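Local coordinates for PLP-Dependent L-Arginine Hydroxylase MppP (Streptomyces wadayamensis, PDB 6C9B), which oxidises L-arginine with pyridoxal 5'-phosphate as cofactor, and is captured here with its product 4-hydroxy-2-ketoarginine, at residues V111-D116 / V132-L137; N160-V165 / V309-F314. All coordinates share one frame; numbering follows the deposited sequence.

The two contacts illustrate how a fold type I PLP enzyme of the aminotransferase family assembles part of its active site from loops that follow the strands of its large sheet. Interaction 1 lies within the seven-stranded sheet, where strand 107-112 runs beside the outermost strand 128-133. Interaction 2 comes later in the chain and is far longer in range: loop 160-165, which follows strand 152-156 of that same sheet, meets strand 309-314 of the smaller five-stranded sheet. Their centres are about 12 Å apart, and they touch directly through E134 with T162 and D135 with R164. Each supplies a residue to the product pocket, F115 and N160, so the site draws on both neighbourhoods.

Interaction 1: V111-D116 / V132-L137; sequences VHPTFD and VEEDAL. With EGV ((4S)-5-carbamimidamido-4-hydroxy-2-oxopentanoic acid), chain F.
The beta-alpha-beta unit of strand 107-112, helix 116-124 and strand 128-133 closes here, with V111 and V132 paired as a parallel bridge near the strands' C-terminal ends. H112 N donates to V132 O at 2.9 Å, and V111 CA lies 3.3 Å from the same oxygen in a CA-H...O contact. On the face those valines share, V111 CG2 packs against L137 CD2 at 3.8 Å, tying the strand end to helix 134-139.

H112 and E133 lie side by side on the other face. A bend at chi2 (-70°) turns CD of E133 toward the imidazole, and H112 ND1 donates to E133 OE2 at 2.8 Å. ND1 comes to the syn side of OE2 but 34° out of the carboxylate plane, and ring and carboxylate planes stand 79° apart. OE1 accepts a hydrogen bond from a water that also donates to H112 O, at 2.7 Å, and accepts from E134 N at 3.0 Å. The helix start is thereby joined to the strand end, while E134 OE2 turns to T162 and N159.

Past the cis peptide before P113 the chain reaches the pocket. The C09-O13 end of the product lies over one face of the F115 ring, while its C03 reaches the edge: C09 sits 3.3 Å above the plane, offset toward the rim, and O13 is 3.0 Å from F115 CZ. D116, a magnesium ligand in a crystal structure of this protein, has none bound here. Parallel strands with ligand-contacting residues in the loops at their C-terminal ends are typical of the large domain of PLP-dependent aminotransferases.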
loop_
_atom_site.group_PDB
_atom_site.type_symbol
_atom_site.label_atom_id
_atom_site.label_comp_id
_atom_site.label_asym_id
_atom_site.label_seq_id
_atom_site.Cartn_x
_atom_site.Cartn_y
_atom_site.Cartn_z
ATOM N N VAL B 111 -13.936 2.483 18.946
ATOM C CA VAL B 111 -14.844 1.387 19.290
ATOM C C VAL B 111 -14.047 0.130 19.640
ATOM O O VAL B 111 -12.988 -0.155 19.067
ATOM C CB VAL B 111 -15.848 1.130 18.152
ATOM C CG1 VAL B 111 -15.143 0.680 16.860
ATOM C CG2 VAL B 111 -16.888 0.114 18.592
ATOM N N HIS B 112 -14.549 -0.613 20.623
ATOM C CA HIS B 112 -13.863 -1.774 21.163
ATOM C C HIS B 112 -14.916 -2.864 21.337
ATOM O O HIS B 112 -15.946 -2.621 21.974
ATOM C CB HIS B 112 -13.221 -1.407 22.505
ATOM C CG HIS B 112 -12.470 -2.520 23.156
ATOM N ND1 HIS B 112 -12.951 -3.207 24.256
ATOM C CD2 HIS B 112 -11.257 -3.050 22.882
ATOM C CE1 HIS B 112 -12.067 -4.121 24.616
ATOM N NE2 HIS B 112 -11.032 -4.046 23.804
ATOM N N PRO B 113 -14.716 -4.065 20.780
ATOM C CA PRO B 113 -13.611 -4.511 19.940
ATOM C C PRO B 113 -13.699 -3.931 18.548
ATOM O O PRO B 113 -14.751 -3.408 18.145
ATOM C CB PRO B 113 -13.799 -6.027 19.915
ATOM C CG PRO B 113 -15.310 -6.160 19.931
ATOM C CD PRO B 113 -15.764 -5.099 20.906
ATOM N N THR B 114 -12.601 -4.021 17.802
ATOM C CA THR B 114 -12.621 -3.730 16.374
ATOM C C THR B 114 -11.391 -4.388 15.766
ATOM O O THR B 114 -10.555 -4.961 16.470
ATOM C CB THR B 114 -12.726 -2.216 16.089
ATOM O OG1 THR B 114 -13.226 -2.013 14.751
ATOM C CG2 THR B 114 -11.421 -1.488 16.275
ATOM N N PHE B 115 -11.292 -4.315 14.449
ATOM C CA PHE B 115 -10.158 -4.907 13.749
ATOM C C PHE B 115 -8.861 -4.271 14.263
ATOM O O PHE B 115 -8.747 -3.041 14.330
ATOM C CB PHE B 115 -10.328 -4.692 12.243
ATOM C CG PHE B 115 -9.140 -5.100 11.429
ATOM C CD1 PHE B 115 -8.429 -6.252 11.737
ATOM C CD2 PHE B 115 -8.738 -4.328 10.346
ATOM C CE1 PHE B 115 -7.323 -6.632 10.983
ATOM C CE2 PHE B 115 -7.652 -4.704 9.579
ATOM C CZ PHE B 115 -6.934 -5.856 9.904
ATOM N N ASP B 116 -7.907 -5.107 14.667
ATOM C CA ASP B 116 -6.870 -4.615 15.571
ATOM C C ASP B 116 -5.882 -3.706 14.869
ATOM O O ASP B 116 -5.221 -2.902 15.552
ATOM C CB ASP B 116 -6.138 -5.765 16.314
ATOM C CG ASP B 116 -5.299 -6.702 15.397
ATOM O OD1 ASP B 116 -5.474 -6.703 14.172
ATOM O OD2 ASP B 116 -4.453 -7.437 15.952
ATOM N N VAL B 132 -14.271 2.618 23.576
ATOM C CA VAL B 132 -15.711 2.817 23.741
ATOM C C VAL B 132 -16.385 1.499 23.407
ATOM O O VAL B 132 -16.319 1.042 22.261
ATOM C CB VAL B 132 -16.252 3.941 22.851
ATOM C CG1 VAL B 132 -17.718 4.197 23.165
ATOM C CG2 VAL B 132 -15.439 5.205 23.043
ATOM N N GLU B 133 -16.990 0.862 24.417
ATOM C CA GLU B 133 -17.660 -0.407 24.179
ATOM C C GLU B 133 -18.880 -0.178 23.300
ATOM O O GLU B 133 -19.466 0.908 23.280
ATOM C CB GLU B 133 -18.106 -1.058 25.493
ATOM C CG GLU B 133 -16.960 -1.406 26.429
ATOM C CD GLU B 133 -16.094 -2.563 25.923
ATOM O OE1 GLU B 133 -16.629 -3.549 25.352
ATOM O OE2 GLU B 133 -14.869 -2.484 26.126
ATOM N N GLU B 134 -19.299 -1.243 22.619
ATOM C CA GLU B 134 -20.369 -1.098 21.641
ATOM C C GLU B 134 -21.660 -0.635 22.294
ATOM O O GLU B 134 -22.375 0.194 21.727
ATOM C CB GLU B 134 -20.571 -2.408 20.877
ATOM C CG GLU B 134 -19.468 -2.675 19.926
ATOM C CD GLU B 134 -19.715 -3.858 19.044
ATOM O OE1 GLU B 134 -20.054 -4.929 19.617
ATOM O OE2 GLU B 134 -19.565 -3.698 17.805
ATOM N N ASP B 135 -21.989 -1.146 23.495
ATOM C CA ASP B 135 -23.233 -0.735 24.128
ATOM C C ASP B 135 -23.247 0.758 24.385
ATOM O O ASP B 135 -24.270 1.420 24.167
ATOM C CB ASP B 135 -23.431 -1.476 25.436
ATOM C CG ASP B 135 -24.013 -2.852 25.237
ATOM O OD1 ASP B 135 -24.427 -3.151 24.095
ATOM O OD2 ASP B 135 -24.039 -3.621 26.218
ATOM N N ALA B 136 -22.118 1.307 24.850
ATOM C CA ALA B 136 -22.029 2.746 25.082
ATOM C C ALA B 136 -22.141 3.532 23.784
ATOM O O ALA B 136 -22.826 4.567 23.726
ATOM C CB ALA B 136 -20.707 3.083 25.796
ATOM N N LEU B 137 -21.462 3.073 22.734
ATOM C CA LEU B 137 -21.444 3.799 21.466
ATOM C C LEU B 137 -22.828 3.884 20.832
ATOM O O LEU B 137 -23.236 4.933 20.316
ATOM C CB LEU B 137 -20.487 3.098 20.502
ATOM C CG LEU B 137 -20.445 3.654 19.083
ATOM C CD1 LEU B 137 -19.909 5.054 19.101
ATOM C CD2 LEU B 137 -19.565 2.744 18.197
HETATM C C10 EGV F . -9.728 -9.358 8.507
HETATM C C02 EGV F . -5.312 -7.735 6.674
HETATM C C03 EGV F . -3.976 -5.929 7.766
HETATM C C06 EGV F . -6.778 -7.408 6.877
HETATM C C07 EGV F . -7.349 -8.456 7.858
HETATM C C09 EGV F . -8.808 -8.166 8.296
HETATM N N01 EGV F . -4.471 -7.268 7.768
HETATM N N04 EGV F . -3.150 -5.481 8.827
HETATM N N05 EGV F . -4.316 -5.100 6.801
HETATM O O08 EGV F . -7.441 -7.486 5.680
HETATM O O11 EGV F . -10.905 -9.113 8.688
HETATM O O12 EGV F . -9.305 -10.531 8.491
HETATM O O13 EGV F . -9.234 -7.029 8.474
HETATM O O HOH W 1 -17.984 -3.877 23.202
#

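Interaction 2: N160-V165 / V309-F314; sequences NPTGRV and VERVAF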
loop_
_atom_site.group_PDB
_atom_site.type_symbol
_atom_site.label_atom_id
_atom_site.label_comp_id
_atom_site.label_asym_id
_atom_site.label_seq_id
_atom_site.Cartn_x
_atom_site.Cartn_y
_atom_site.Cartn_z
ATOM N N ASN B 160 -16.232 -4.806 12.529
ATOM C CA ASN B 160 -15.469 -6.049 12.388
ATOM C C ASN B 160 -14.863 -6.259 13.756
ATOM O O ASN B 160 -14.011 -5.459 14.162
ATOM C CB ASN B 160 -14.389 -5.875 11.323
ATOM C CG ASN B 160 -13.552 -7.090 11.128
ATOM O OD1 ASN B 160 -13.715 -8.109 11.804
ATOM N ND2 ASN B 160 -12.678 -7.014 10.150
ATOM N N PRO B 161 -15.246 -7.285 14.523
ATOM C CA PRO B 161 -15.835 -8.556 14.094
ATOM C C PRO B 161 -17.319 -8.782 14.338
ATOM O O PRO B 161 -17.860 -9.843 14.021
ATOM C CB PRO B 161 -15.019 -9.556 14.919
ATOM C CG PRO B 161 -14.857 -8.842 16.230
ATOM C CD PRO B 161 -14.635 -7.396 15.863
ATOM N N THR B 162 -18.015 -7.802 14.888
ATOM C CA THR B 162 -19.331 -8.055 15.441
ATOM C C THR B 162 -20.471 -7.851 14.456
ATOM O O THR B 162 -21.594 -8.292 14.735
ATOM C CB THR B 162 -19.602 -7.124 16.618
ATOM O OG1 THR B 162 -19.750 -5.794 16.100
ATOM C CG2 THR B 162 -18.495 -7.188 17.669
ATOM N N GLY B 163 -20.224 -7.170 13.346
ATOM C CA GLY B 163 -21.270 -6.817 12.399
ATOM C C GLY B 163 -22.204 -5.713 12.836
ATOM O O GLY B 163 -23.161 -5.411 12.114
ATOM N N ARG B 164 -21.996 -5.125 14.006
ATOM C CA ARG B 164 -22.953 -4.164 14.521
ATOM C C ARG B 164 -22.919 -2.908 13.673
ATOM O O ARG B 164 -21.845 -2.380 13.378
ATOM C CB ARG B 164 -22.620 -3.842 15.977
ATOM C CG ARG B 164 -23.772 -3.285 16.786
ATOM C CD ARG B 164 -23.869 -4.001 18.139
ATOM N NE ARG B 164 -24.651 -3.220 19.098
ATOM C CZ ARG B 164 -24.486 -3.246 20.418
ATOM N NH1 ARG B 164 -23.564 -4.022 20.983
ATOM N NH2 ARG B 164 -25.247 -2.472 21.178
ATOM N N VAL B 165 -24.092 -2.398 13.321
ATOM C CA VAL B 165 -24.213 -1.265 12.409
ATOM C C VAL B 165 -24.621 -0.035 13.204
ATOM O O VAL B 165 -25.628 -0.055 13.920
ATOM C CB VAL B 165 -25.250 -1.545 11.312
ATOM C CG1 VAL B 165 -25.477 -0.326 10.446
ATOM C CG2 VAL B 165 -24.814 -2.716 10.458
ATOM N N VAL B 309 -17.864 -12.210 8.357
ATOM C CA VAL B 309 -17.148 -12.959 9.371
ATOM C C VAL B 309 -18.124 -13.285 10.497
ATOM O O VAL B 309 -19.126 -12.601 10.698
ATOM C CB VAL B 309 -15.921 -12.193 9.891
ATOM C CG1 VAL B 309 -14.945 -11.924 8.750
ATOM C CG2 VAL B 309 -16.341 -10.839 10.559
ATOM N N GLU B 310 -17.815 -14.351 11.237
ATOM C CA GLU B 310 -18.730 -14.866 12.253
ATOM C C GLU B 310 -17.958 -15.242 13.507
ATOM O O GLU B 310 -17.081 -16.108 13.460
ATOM C CB GLU B 310 -19.496 -16.088 11.709
ATOM C CG GLU B 310 -20.408 -16.787 12.692
ATOM C CD GLU B 310 -21.725 -16.053 12.951
ATOM O OE1 GLU B 310 -21.907 -14.908 12.483
ATOM O OE2 GLU B 310 -22.579 -16.629 13.646
ATOM N N ARG B 311 -18.347 -14.665 14.638
ATOM C CA ARG B 311 -17.791 -15.049 15.935
ATOM C C ARG B 311 -18.542 -16.243 16.499
ATOM O O ARG B 311 -19.769 -16.338 16.398
ATOM C CB ARG B 311 -17.875 -13.899 16.941
ATOM C CG ARG B 311 -17.072 -12.665 16.555
ATOM C CD ARG B 311 -16.874 -11.770 17.764
ATOM N NE ARG B 311 -18.128 -11.201 18.243
ATOM C CZ ARG B 311 -18.220 -10.449 19.338
ATOM N NH1 ARG B 311 -17.135 -10.222 20.052
ATOM N NH2 ARG B 311 -19.388 -9.949 19.729
ATOM N N VAL B 312 -17.791 -17.150 17.111
ATOM C CA VAL B 312 -18.346 -18.301 17.807
ATOM C C VAL B 312 -17.743 -18.318 19.210
ATOM O O VAL B 312 -16.526 -18.182 19.365
ATOM C CB VAL B 312 -18.057 -19.616 17.054
ATOM C CG1 VAL B 312 -16.604 -19.836 16.902
ATOM C CG2 VAL B 312 -18.695 -20.789 17.783
ATOM N N ALA B 313 -18.588 -18.447 20.227
ATOM C CA ALA B 313 -18.149 -18.489 21.611
ATOM C C ALA B 313 -18.286 -19.894 22.162
ATOM O O ALA B 313 -19.168 -20.661 21.756
ATOM C CB ALA B 313 -18.968 -17.548 22.498
ATOM N N PHE B 314 -17.436 -20.222 23.124
ATOM C CA PHE B 314 -17.528 -21.531 23.747
ATOM C C PHE B 314 -17.317 -21.378 25.243
ATOM O O PHE B 314 -16.573 -20.505 25.696
ATOM C CB PHE B 314 -16.523 -22.522 23.149
ATOM C CG PHE B 314 -15.408 -21.876 22.461
ATOM C CD1 PHE B 314 -14.314 -21.430 23.172
ATOM C CD2 PHE B 314 -15.466 -21.654 21.098
ATOM C CE1 PHE B 314 -13.282 -20.796 22.530
ATOM C CE2 PHE B 314 -14.455 -21.024 20.456
ATOM C CZ PHE B 314 -13.352 -20.594 21.169
HETATM O O HOH W 2 -19.996 -10.624 12.388
#
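A bend at chi3 (-66°) turns NE of R311 to one side of its chain, and T162, with CG2 anti to its carbonyl carbon (chi1 69° for OG1), lays that methyl over one face of the guanidinium. T162 CG2 is 3.6 Å from R311 NH2 and sits off-centre, toward the rim of the group. The aliphatic part of the arginine is used as well: P161 CG, in a proline preceded by a cis peptide, packs on R311 CD at 3.9 Å. At the start of the strand, V309 CG2 touches both P161 O, at 3.9 Å, and N160 OD1, at 4.0 Å.

A water lies within hydrogen-bonding distance of both P161 O (2.8 Å) and V309 O (2.7 Å). Within the loop, R164 N donates to T162 OG1 at 3.1 Å, an ST turn.

The polar ends look elsewhere: R311 NE forms a salt bridge with D302, T162 OG1 pairs with E134, and N160 ND2 bonds the product and O3 of the cofactor-modified residue at 221. Between loop and strand, then, the direct contact is van der Waals, and the polar ends answer to the pocket and to residues outside it.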